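Local atomic coordinates of mosquitocidal toxin (Lysinibacillus sphaericus, PDB entry 2VSE), a protein that acts as a mosquitocidal holotoxin, probably combining an ADP-ribosyltransferase domain with ricin-B-like lectin domains that recognise sugars. Residues Y562-V567 with W688-L693; I568-I573 with E784-K789; Q646-F651 with G682-K687; K661-N666 with I673-Q678. One frame throughout, in Å; residues are numbered along the deposited sequence.

Contact 1 (Y562-V567 with W688-L693); sequences YQFMTV and WYLRHL
Gln563 OE1 is gripped by two nitrogens of the Arg691 guanidinium: NE gives it a fairly straight bond of 3.1 Å, and NH2 adds a weak one. The oxygen lies in the guanidinium plane, while the two flat groups are turned 54° apart. On the other branch, Gln563 NE2 binds Asn588 OD1 and Gln594 O, which fixes the rotation of the amide. Met565 comes over one guanidinium face, its SD 3.4 Å from Arg691 NH1, and its methyl CE rests 3.8 Å from Tyr689 CB. On this same side Val567 CG2 makes a CH-pi contact over the Tyr689 ring. Beneath these groups the backbones run antiparallel; Gln563 pairs with Arg691 and Met565 with Tyr689, each through two bonds. The opposite face carries Tyr562, His692, Phe564 and Leu690. There the Tyr562 ring makes an offset stack on His692, centroids 4.6 Å apart and planes at 12°. His692 reaches it with CG anti to its own N (chi1 -173°). Leu690 CD2 meets Phe564 CD1 at 3.5 Å. Where the pairing ends, Trp688 CE3 comes within 3.5 Å of Phe564 CB. Strands 560-566 and 688-692 open and end the strands of a domain consistent with a beta-trefoil, and their pairing helps close its barrel. The buried Gln563 amide is thus held at both its oxygen and its nitrogen, with a sulfur over the guanidinium that grips it.

Contact 2 (I568-I573 with E784-K789); sequences INQDLI and EYNFNK
Gln570 sends its CB toward Phe787 and its neighbours, with CG anti to the carbonyl carbon (chi1 -72°) and the chain extended beyond it. CB lies near Met565 SD, and CG rests against the Tyr689 ring. CD then arrives at the edge of the Phe787 ring, 3.9 Å from CD2, with amide and ring planes 45° apart. OE1 accepts from Phe787 N at 2.8 Å, a nearly linear bond (170°) in the carbonyl plane on a lone pair. NE2 gives the complementary bond to Tyr785 O at 3.0 Å, distinctly bent and tilted from the amide plane. One amide thus fills two backbone sites on either side of Asn786, where strand 780-786 ends. Gln570 belongs to a type I turn, Asn569 to Leu572, which also carries an Asx turn from Asn569 OD1 to Asp571 N; here a beta-trefoil-like domain meets the following ricin-B-like one. A water joins Gln570 N and Asn786 ND2, 2.8 Å from each, while Asn786 OD1 holds Lys789 N. A second water bridges Asp571 OD1 and Glu784 OE1, which lie 4.3 Å apart. Their negative charges are probably balanced by Arg795, salt-bridged to both, and Glu784 OE2 also binds Tyr590 OH. Phe787 is packed in turn against Leu26 and Leu30 of helix 24-33 and stacks on the Tyr689 ring.

Contact 3 (Q646-F651 with G682-K687); sequences QTDGSF and GQNNQK
Lys687 lays its aliphatic chain across Ser650, with CB 3.6 Å and CE 3.3 Å from the OG of Ser650, and its CE also comes 4.1 Å from Gln646 CG. The side chain links two loops of a domain consistent with a beta-trefoil: the type I turn Gln646-Gly649, between strands 640-645 and 651-655, and the 3-10 segment 684-686 just before strand 688-692. A bend at chi3 (58°) directs the ammonium group to Asp648, whose side chain approaches from the opposite direction. The salt bridge from Lys687 NZ to Asp648 OD2 measures 2.8 Å, and the nitrogen lies above the carboxylate plane, 40° out of it. Lys687 NZ has a second acceptor on its own loop, Asn684 OD1 at 2.9 Å, met almost straight along the carbonyl. Together these hold the ammonium between the two loops, and the positive charge would be expected to favour the ionised form of Asp648. The other carboxylate oxygen faces its own turn: Asp648 OD1 accepts from Ser650 N, forming an Asx turn. The carboxylate therefore has its two oxygens divided between the turn and the neighbouring loop. Val567 packs on both Ser650 and Lys687, and Tyr689 OH binds Asp648 O, tying the turn to the barrel strands. Nearer the strands, Lys687 CA makes a CA-H...O contact of 3.4 Å with Phe651 O. Ser650 OG reaches Asp648 OD1 on its syn side at 2.6 Å, 15° out of the carboxylate plane.

Contact 4 (K661-N666 with I673-Q678); sequences KIFGTN and IPLKAQ
A chi1 of 26°, off the staggered positions, followed by an extended chain folds Gln678 over the opposite strand, where its NE2 makes a weak bond of 3.1 Å to Thr665 O. Phe663 holds its ring between backbone N and carbonyl carbon (chi1 67°), alongside Leu675, with Phe663 CD1 3.7 Å from Leu675 CD1. The strands form an antiparallel beta hairpin. Ile662 pairs with Gln678, and Gly664 with Lys676, each through two backbone bonds; the shortest runs 2.7 Å from Lys676 N to Gly664 O. Gly664 has no side chain on the face shared by Ile662, Lys676 and Gln678, and the Gln678 amide passes close over it, NE2 3.5 Å from Gly664 C. Farther along, Ile673 CD1 meets Thr665 CB at 3.7 Å, crossing at about a right angle. At the far end a water links Lys661 NZ to Ala677 O, and that ammonium is also salt-bridged to Asp679. The Phe663 ring lies among Trp641, Phe653 and Trp688, on the inner side of a domain consistent with a beta-trefoil. Strand 661-664 forms one margin of a four-stranded sheet, and strand 673-679 continues it to strand 583-587.

How the contacts relate
Contacts 1, 3 and 4 lie in one trefoil-like domain; contact 2 joins it to the ricin-B-like domain that follows. Along the chain, contact 4 is nested inside contact 3, and that inside contact 1, while the segments of contacts 1 and 2 alternate. The centre of contact 1 is about 9 Å from that of contact 2, about 12 Å from that of contact 3 and about 15 Å from that of contact 4. Trp688 connects three of them, its O to Phe651 N of contact 3 and its NE1 to Phe663 O of contact 4. Gln686 NE2 probably binds Gln678 OE1, between contacts 3 and 4. Contacts 2 and 4 do not touch; contact 1 bridges them, its barrel strands linking hairpin to domain junction.

Contact 1 (Y562-V567 with W688-L693)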
# COMPACT_ATOMS: atom_id res chain seq x y z
N TYR A 562 -8.97 16.35 -18.66
CA TYR A 562 -7.54 16.15 -18.58
C TYR A 562 -6.84 16.79 -19.76
O TYR A 562 -7.43 16.97 -20.82
CB TYR A 562 -7.22 14.66 -18.62
CG TYR A 562 -7.50 13.88 -17.35
CD1 TYR A 562 -6.49 13.71 -16.40
CD2 TYR A 562 -8.74 13.29 -17.11
CE1 TYR A 562 -6.72 12.99 -15.24
CE2 TYR A 562 -8.97 12.56 -15.94
CZ TYR A 562 -7.95 12.42 -15.01
OH TYR A 562 -8.13 11.71 -13.83
N GLN A 563 -5.57 17.11 -19.55
CA GLN A 563 -4.64 17.33 -20.64
C GLN A 563 -3.57 16.26 -20.53
O GLN A 563 -3.24 15.81 -19.42
CB GLN A 563 -4.02 18.70 -20.55
CG GLN A 563 -5.02 19.80 -20.61
CD GLN A 563 -4.37 21.15 -20.82
OE1 GLN A 563 -3.76 21.70 -19.91
NE2 GLN A 563 -4.48 21.67 -22.03
N PHE A 564 -3.05 15.84 -21.68
CA PHE A 564 -1.94 14.89 -21.73
C PHE A 564 -0.66 15.63 -22.09
O PHE A 564 -0.50 16.08 -23.22
CB PHE A 564 -2.23 13.79 -22.75
CG PHE A 564 -3.52 13.09 -22.52
CD1 PHE A 564 -3.55 11.86 -21.88
CD2 PHE A 564 -4.72 13.65 -22.94
CE1 PHE A 564 -4.75 11.19 -21.66
CE2 PHE A 564 -5.93 13.01 -22.72
CZ PHE A 564 -5.94 11.77 -22.08
N MET A 565 0.24 15.77 -21.12
CA MET A 565 1.52 16.45 -21.33
C MET A 565 2.58 15.41 -21.64
O MET A 565 2.62 14.38 -20.97
CB MET A 565 1.91 17.19 -20.05
CG MET A 565 0.92 18.24 -19.57
SD MET A 565 1.51 18.88 -18.00
CE MET A 565 0.88 17.64 -16.87
N THR A 566 3.42 15.66 -22.65
CA THR A 566 4.55 14.75 -22.91
C THR A 566 5.53 14.86 -21.75
O THR A 566 5.70 15.93 -21.16
CB THR A 566 5.28 15.02 -24.25
OG1 THR A 566 6.08 16.21 -24.16
CG2 THR A 566 4.31 15.13 -25.41
N VAL A 567 6.15 13.73 -21.41
CA VAL A 567 7.17 13.65 -20.38
C VAL A 567 8.41 14.47 -20.74
O VAL A 567 9.02 15.10 -19.87
CB VAL A 567 7.53 12.17 -20.14
CG1 VAL A 567 8.97 11.99 -19.62
CG2 VAL A 567 6.51 11.54 -19.21
N TRP A 688 3.22 10.06 -20.69
CA TRP A 688 2.51 11.32 -20.52
C TRP A 688 2.25 11.59 -19.06
O TRP A 688 1.95 10.68 -18.29
CB TRP A 688 1.16 11.28 -21.26
CG TRP A 688 1.23 10.93 -22.74
CD1 TRP A 688 1.37 9.68 -23.27
CD2 TRP A 688 1.12 11.82 -23.84
NE1 TRP A 688 1.36 9.74 -24.64
CE2 TRP A 688 1.21 11.04 -25.02
CE3 TRP A 688 0.96 13.21 -23.96
CZ2 TRP A 688 1.16 11.61 -26.30
CZ3 TRP A 688 0.90 13.77 -25.23
CH2 TRP A 688 1.00 12.97 -26.38
N TYR A 689 2.39 12.86 -18.68
CA TYR A 689 1.92 13.32 -17.38
C TYR A 689 0.50 13.87 -17.57
O TYR A 689 0.21 14.55 -18.58
CB TYR A 689 2.84 14.41 -16.82
CG TYR A 689 4.18 13.92 -16.31
CD1 TYR A 689 4.26 13.06 -15.22
CD2 TYR A 689 5.38 14.36 -16.88
CE1 TYR A 689 5.47 12.61 -14.74
CE2 TYR A 689 6.61 13.92 -16.39
CZ TYR A 689 6.63 13.05 -15.32
OH TYR A 689 7.81 12.58 -14.79
N LEU A 690 -0.37 13.57 -16.61
CA LEU A 690 -1.77 13.98 -16.69
C LEU A 690 -2.04 15.24 -15.89
O LEU A 690 -1.73 15.31 -14.72
CB LEU A 690 -2.70 12.85 -16.19
CG LEU A 690 -2.71 11.52 -16.96
CD1 LEU A 690 -3.57 10.47 -16.28
CD2 LEU A 690 -3.19 11.75 -18.36
N ARG A 691 -2.59 16.26 -16.55
CA ARG A 691 -3.12 17.40 -15.82
C ARG A 691 -4.60 17.19 -15.72
O ARG A 691 -5.34 17.21 -16.72
CB ARG A 691 -2.82 18.74 -16.48
CG ARG A 691 -3.48 19.93 -15.78
CD ARG A 691 -2.65 21.23 -15.89
NE ARG A 691 -2.15 21.45 -17.24
CZ ARG A 691 -0.87 21.64 -17.57
NH1 ARG A 691 0.08 21.70 -16.66
NH2 ARG A 691 -0.55 21.81 -18.84
N HIS A 692 -5.02 16.95 -14.49
CA HIS A 692 -6.40 16.82 -14.17
C HIS A 692 -6.92 18.22 -13.88
O HIS A 692 -6.78 18.73 -12.76
CB HIS A 692 -6.53 15.89 -12.96
CG HIS A 692 -7.94 15.53 -12.62
ND1 HIS A 692 -8.29 14.99 -11.40
CD2 HIS A 692 -9.09 15.64 -13.33
CE1 HIS A 692 -9.59 14.78 -11.37
NE2 HIS A 692 -10.10 15.17 -12.53
N LEU A 693 -7.51 18.85 -14.89
CA LEU A 693 -7.96 20.25 -14.80
C LEU A 693 -9.09 20.37 -13.82
O LEU A 693 -9.24 21.35 -13.10
CB LEU A 693 -8.45 20.74 -16.17
CG LEU A 693 -7.38 20.83 -17.25
CD1 LEU A 693 -7.96 20.65 -18.62
CD2 LEU A 693 -6.64 22.15 -17.13

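Contact 2 (I568-I573 with E784-K789)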
# COMPACT_ATOMS: atom_id res chain seq x y z
N ILE A 568 8.77 14.47 -22.02
CA ILE A 568 10.01 15.09 -22.44
C ILE A 568 9.89 16.60 -22.44
O ILE A 568 10.84 17.30 -22.12
CB ILE A 568 10.48 14.56 -23.82
CG1 ILE A 568 11.11 13.17 -23.66
CG2 ILE A 568 11.50 15.53 -24.49
CD1 ILE A 568 11.02 12.29 -24.89
N ASN A 569 8.71 17.09 -22.80
CA ASN A 569 8.42 18.52 -22.80
C ASN A 569 6.98 18.78 -22.33
O ASN A 569 6.03 18.67 -23.10
CB ASN A 569 8.66 19.11 -24.20
CG ASN A 569 8.46 20.61 -24.24
OD1 ASN A 569 8.06 21.24 -23.26
ND2 ASN A 569 8.76 21.21 -25.39
N GLN A 570 6.82 19.13 -21.06
CA GLN A 570 5.48 19.27 -20.46
C GLN A 570 4.68 20.44 -21.05
O GLN A 570 3.47 20.48 -20.90
CB GLN A 570 5.54 19.39 -18.94
CG GLN A 570 5.88 18.09 -18.24
CD GLN A 570 5.89 18.23 -16.72
OE1 GLN A 570 6.88 17.92 -16.07
NE2 GLN A 570 4.78 18.69 -16.17
N ASP A 571 5.36 21.37 -21.70
CA ASP A 571 4.68 22.44 -22.43
C ASP A 571 3.92 21.91 -23.67
O ASP A 571 3.03 22.57 -24.19
CB ASP A 571 5.69 23.54 -22.82
CG ASP A 571 6.17 24.38 -21.61
OD1 ASP A 571 5.79 24.07 -20.46
OD2 ASP A 571 6.93 25.36 -21.80
N LEU A 572 4.27 20.71 -24.13
CA LEU A 572 3.58 20.13 -25.28
C LEU A 572 2.51 19.15 -24.82
O LEU A 572 2.77 18.26 -24.00
CB LEU A 572 4.56 19.44 -26.23
CG LEU A 572 5.61 20.34 -26.91
CD1 LEU A 572 6.49 19.54 -27.84
CD2 LEU A 572 4.98 21.51 -27.67
N ILE A 573 1.30 19.34 -25.34
CA ILE A 573 0.16 18.52 -24.98
C ILE A 573 -0.48 17.92 -26.23
O ILE A 573 -0.20 18.35 -27.34
CB ILE A 573 -0.90 19.33 -24.19
CG1 ILE A 573 -1.18 20.67 -24.87
CG2 ILE A 573 -0.44 19.56 -22.75
CD1 ILE A 573 -2.17 20.60 -25.99
N GLU A 784 2.16 25.57 -12.84
CA GLU A 784 2.36 24.25 -13.45
C GLU A 784 3.56 23.58 -12.84
O GLU A 784 4.66 24.13 -12.88
CB GLU A 784 2.55 24.39 -14.96
CG GLU A 784 1.42 25.15 -15.67
CD GLU A 784 1.70 25.48 -17.15
OE1 GLU A 784 2.87 25.40 -17.60
OE2 GLU A 784 0.72 25.81 -17.87
N TYR A 785 3.36 22.40 -12.26
CA TYR A 785 4.44 21.64 -11.71
C TYR A 785 5.25 20.98 -12.82
O TYR A 785 4.68 20.37 -13.72
CB TYR A 785 3.94 20.56 -10.73
CG TYR A 785 5.08 19.86 -10.02
CD1 TYR A 785 5.90 20.56 -9.12
CD2 TYR A 785 5.39 18.54 -10.28
CE1 TYR A 785 6.97 19.95 -8.47
CE2 TYR A 785 6.48 17.92 -9.65
CZ TYR A 785 7.25 18.64 -8.75
OH TYR A 785 8.31 18.05 -8.10
N ASN A 786 6.57 21.10 -12.74
CA ASN A 786 7.45 20.44 -13.68
C ASN A 786 8.21 19.30 -13.00
O ASN A 786 8.96 19.54 -12.05
CB ASN A 786 8.39 21.44 -14.37
CG ASN A 786 9.25 20.78 -15.45
OD1 ASN A 786 10.26 20.16 -15.15
ND2 ASN A 786 8.83 20.90 -16.70
N PHE A 787 7.99 18.08 -13.47
CA PHE A 787 8.43 16.88 -12.78
C PHE A 787 9.93 16.68 -12.86
O PHE A 787 10.56 16.24 -11.90
CB PHE A 787 7.71 15.64 -13.33
CG PHE A 787 6.31 15.51 -12.85
CD1 PHE A 787 6.01 14.68 -11.77
CD2 PHE A 787 5.28 16.24 -13.46
CE1 PHE A 787 4.71 14.58 -11.30
CE2 PHE A 787 3.97 16.14 -12.99
CZ PHE A 787 3.68 15.31 -11.91
N ASN A 788 10.48 16.99 -14.02
CA ASN A 788 11.87 16.79 -14.27
C ASN A 788 12.74 17.85 -13.56
O ASN A 788 13.72 17.49 -12.91
CB ASN A 788 12.09 16.70 -15.78
CG ASN A 788 13.49 17.07 -16.19
OD1 ASN A 788 14.45 16.36 -15.89
ND2 ASN A 788 13.61 18.17 -16.92
N LYS A 789 12.38 19.14 -13.64
CA LYS A 789 13.13 20.18 -12.93
C LYS A 789 12.72 20.36 -11.47
O LYS A 789 13.42 21.02 -10.71
CB LYS A 789 13.07 21.54 -13.64
CG LYS A 789 13.31 21.54 -15.14
CD LYS A 789 14.54 20.78 -15.56
CE LYS A 789 15.78 21.61 -15.56
NZ LYS A 789 16.72 21.10 -16.59
O HOH W 1 9.00 17.00 -16.84
O HOH W 2 8.92 19.82 -19.31
O HOH W 3 4.28 23.06 -18.24

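Contact 3 (Q646-F651 with G682-K687)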
# COMPACT_ATOMS: atom_id res chain seq x y z
N GLN A 646 3.55 4.73 -14.44
CA GLN A 646 4.99 4.49 -14.53
C GLN A 646 5.68 4.93 -13.24
O GLN A 646 5.10 5.68 -12.45
CB GLN A 646 5.57 5.21 -15.75
CG GLN A 646 4.87 4.87 -17.08
CD GLN A 646 5.02 3.40 -17.49
OE1 GLN A 646 6.12 2.94 -17.82
NE2 GLN A 646 3.92 2.66 -17.45
N THR A 647 6.90 4.46 -13.00
CA THR A 647 7.61 4.72 -11.74
C THR A 647 7.93 6.20 -11.52
O THR A 647 8.25 6.63 -10.40
CB THR A 647 8.92 3.89 -11.65
OG1 THR A 647 9.73 4.14 -12.80
CG2 THR A 647 8.62 2.40 -11.57
N ASP A 648 7.84 6.98 -12.58
CA ASP A 648 8.16 8.40 -12.50
C ASP A 648 6.91 9.27 -12.41
O ASP A 648 6.99 10.50 -12.50
CB ASP A 648 9.05 8.81 -13.69
CG ASP A 648 8.36 8.62 -15.05
OD1 ASP A 648 7.16 8.27 -15.12
OD2 ASP A 648 9.04 8.83 -16.08
N GLY A 649 5.75 8.63 -12.24
CA GLY A 649 4.48 9.33 -12.04
C GLY A 649 3.70 9.56 -13.32
O GLY A 649 2.55 10.01 -13.29
N SER A 650 4.32 9.26 -14.45
CA SER A 650 3.65 9.42 -15.74
C SER A 650 2.81 8.19 -16.06
O SER A 650 2.80 7.21 -15.30
CB SER A 650 4.67 9.67 -16.86
OG SER A 650 5.46 8.51 -17.09
N PHE A 651 2.11 8.25 -17.19
CA PHE A 651 1.27 7.15 -17.66
C PHE A 651 1.62 6.76 -19.08
O PHE A 651 2.12 7.56 -19.87
CB PHE A 651 -0.22 7.52 -17.61
CG PHE A 651 -0.79 7.50 -16.22
CD1 PHE A 651 -1.55 6.42 -15.79
CD2 PHE A 651 -0.56 8.56 -15.34
CE1 PHE A 651 -2.06 6.38 -14.51
CE2 PHE A 651 -1.08 8.54 -14.06
CZ PHE A 651 -1.83 7.45 -13.64
N GLY A 682 9.01 1.45 -23.42
CA GLY A 682 9.41 2.01 -22.13
C GLY A 682 10.11 3.35 -22.20
O GLY A 682 10.36 3.97 -21.16
N GLN A 683 10.44 3.81 -23.41
CA GLN A 683 11.15 5.09 -23.59
C GLN A 683 10.24 6.25 -23.24
O GLN A 683 9.01 6.09 -23.20
CB GLN A 683 11.69 5.25 -25.02
CG GLN A 683 12.54 4.08 -25.55
CD GLN A 683 13.91 3.91 -24.89
OE1 GLN A 683 14.78 3.24 -25.44
NE2 GLN A 683 14.09 4.52 -23.72
N ASN A 684 10.84 7.41 -23.02
CA ASN A 684 10.11 8.59 -22.57
C ASN A 684 9.09 9.13 -23.57
O ASN A 684 8.09 9.69 -23.18
CB ASN A 684 11.09 9.68 -22.15
CG ASN A 684 11.58 9.49 -20.74
OD1 ASN A 684 10.99 8.72 -19.96
ND2 ASN A 684 12.65 10.18 -20.38
N ASN A 685 9.35 8.92 -24.86
CA ASN A 685 8.46 9.43 -25.91
C ASN A 685 7.12 8.72 -26.01
O ASN A 685 6.34 8.97 -26.93
CB ASN A 685 9.16 9.42 -27.27
CG ASN A 685 9.78 8.08 -27.59
OD1 ASN A 685 9.12 7.04 -27.60
ND2 ASN A 685 11.08 8.10 -27.89
N GLN A 686 6.85 7.82 -25.08
CA GLN A 686 5.60 7.07 -25.04
C GLN A 686 4.81 7.38 -23.77
O GLN A 686 3.75 6.80 -23.52
CB GLN A 686 5.89 5.58 -25.12
CG GLN A 686 6.59 5.16 -26.40
CD GLN A 686 6.61 3.67 -26.57
OE1 GLN A 686 6.95 2.93 -25.65
NE2 GLN A 686 6.23 3.21 -27.75
N LYS A 687 5.33 8.31 -22.97
CA LYS A 687 4.82 8.53 -21.64
C LYS A 687 4.27 9.94 -21.49
O LYS A 687 4.77 10.89 -22.10
CB LYS A 687 5.91 8.22 -20.60
CG LYS A 687 6.34 6.75 -20.58
CD LYS A 687 7.76 6.56 -20.08
CE LYS A 687 7.95 7.11 -18.67
NZ LYS A 687 9.37 7.06 -18.24

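Contact 4 (K661-N666 with I673-Q678)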
# COMPACT_ATOMS: atom_id res chain seq x y z
N LYS A 661 0.04 -1.93 -28.21
CA LYS A 661 0.09 -0.59 -28.81
C LYS A 661 -0.24 0.53 -27.83
O LYS A 661 -1.20 0.43 -27.06
CB LYS A 661 -0.87 -0.48 -30.00
CG LYS A 661 -0.57 -1.40 -31.18
CD LYS A 661 0.69 -1.01 -31.93
CE LYS A 661 1.00 -2.04 -33.02
NZ LYS A 661 2.39 -1.89 -33.51
N ILE A 662 0.55 1.59 -27.87
CA ILE A 662 0.30 2.79 -27.07
C ILE A 662 0.37 4.03 -27.96
O ILE A 662 0.89 3.96 -29.07
CB ILE A 662 1.36 2.96 -26.01
CG1 ILE A 662 2.73 3.11 -26.68
CG2 ILE A 662 1.30 1.82 -25.01
CD1 ILE A 662 3.85 2.91 -25.75
N PHE A 663 -0.15 5.15 -27.47
CA PHE A 663 0.01 6.40 -28.21
C PHE A 663 1.14 7.27 -27.67
O PHE A 663 1.21 7.57 -26.47
CB PHE A 663 -1.31 7.16 -28.45
CG PHE A 663 -1.96 7.71 -27.20
CD1 PHE A 663 -1.58 8.95 -26.69
CD2 PHE A 663 -2.98 7.01 -26.57
CE1 PHE A 663 -2.19 9.47 -25.55
CE2 PHE A 663 -3.60 7.53 -25.44
CZ PHE A 663 -3.20 8.75 -24.92
N GLY A 664 2.03 7.66 -28.58
CA GLY A 664 3.18 8.47 -28.25
C GLY A 664 3.66 9.18 -29.50
O GLY A 664 2.90 9.34 -30.46
N THR A 665 4.91 9.61 -29.48
CA THR A 665 5.49 10.28 -30.62
C THR A 665 6.66 9.47 -31.12
O THR A 665 7.32 8.78 -30.33
CB THR A 665 5.97 11.69 -30.24
OG1 THR A 665 6.87 11.60 -29.14
CG2 THR A 665 4.79 12.56 -29.84
N ASN A 666 6.89 9.53 -32.43
CA ASN A 666 8.12 9.05 -33.04
C ASN A 666 9.23 10.01 -32.67
O ASN A 666 9.16 11.20 -33.00
CB ASN A 666 7.99 8.99 -34.57
CG ASN A 666 8.14 7.58 -35.11
OD1 ASN A 666 7.59 6.61 -34.56
ND2 ASN A 666 8.88 7.45 -36.20
N ILE A 673 3.96 17.68 -34.30
CA ILE A 673 4.20 16.32 -34.81
C ILE A 673 3.11 15.37 -34.33
O ILE A 673 2.76 15.38 -33.15
CB ILE A 673 5.60 15.74 -34.50
CG1 ILE A 673 5.89 15.75 -33.00
CG2 ILE A 673 6.69 16.46 -35.30
CD1 ILE A 673 6.56 14.49 -32.51
N PRO A 674 2.55 14.57 -35.25
CA PRO A 674 1.44 13.67 -34.94
C PRO A 674 1.82 12.58 -33.95
O PRO A 674 2.95 12.08 -33.98
CB PRO A 674 1.10 13.05 -36.30
CG PRO A 674 2.35 13.18 -37.11
CD PRO A 674 2.93 14.49 -36.68
N LEU A 675 0.87 12.25 -33.07
CA LEU A 675 0.95 11.06 -32.23
C LEU A 675 0.91 9.83 -33.13
O LEU A 675 0.29 9.85 -34.20
CB LEU A 675 -0.21 11.00 -31.23
CG LEU A 675 -0.68 12.18 -30.36
CD1 LEU A 675 -1.48 11.64 -29.17
CD2 LEU A 675 0.45 13.07 -29.86
N LYS A 676 1.58 8.77 -32.70
CA LYS A 676 1.66 7.55 -33.47
C LYS A 676 1.49 6.38 -32.53
O LYS A 676 1.96 6.43 -31.39
CB LYS A 676 3.01 7.46 -34.20
CG LYS A 676 3.20 8.47 -35.33
CD LYS A 676 2.35 8.10 -36.57
CE LYS A 676 2.71 9.11 -37.71
NZ LYS A 676 2.42 8.45 -39.05
N ALA A 677 0.79 5.35 -33.00
CA ALA A 677 0.64 4.11 -32.26
C ALA A 677 1.92 3.32 -32.44
O ALA A 677 2.44 3.22 -33.56
CB ALA A 677 -0.55 3.33 -32.76
N GLN A 678 2.45 2.78 -31.35
CA GLN A 678 3.72 2.06 -31.41
C GLN A 678 3.81 0.95 -30.37
O GLN A 678 3.12 1.01 -29.35
CB GLN A 678 4.90 3.04 -31.29
CG GLN A 678 4.59 4.33 -30.53
CD GLN A 678 5.82 5.15 -30.17
OE1 GLN A 678 6.95 4.77 -30.47
NE2 GLN A 678 5.60 6.27 -29.52
O HOH W 4 3.55 0.34 -34.39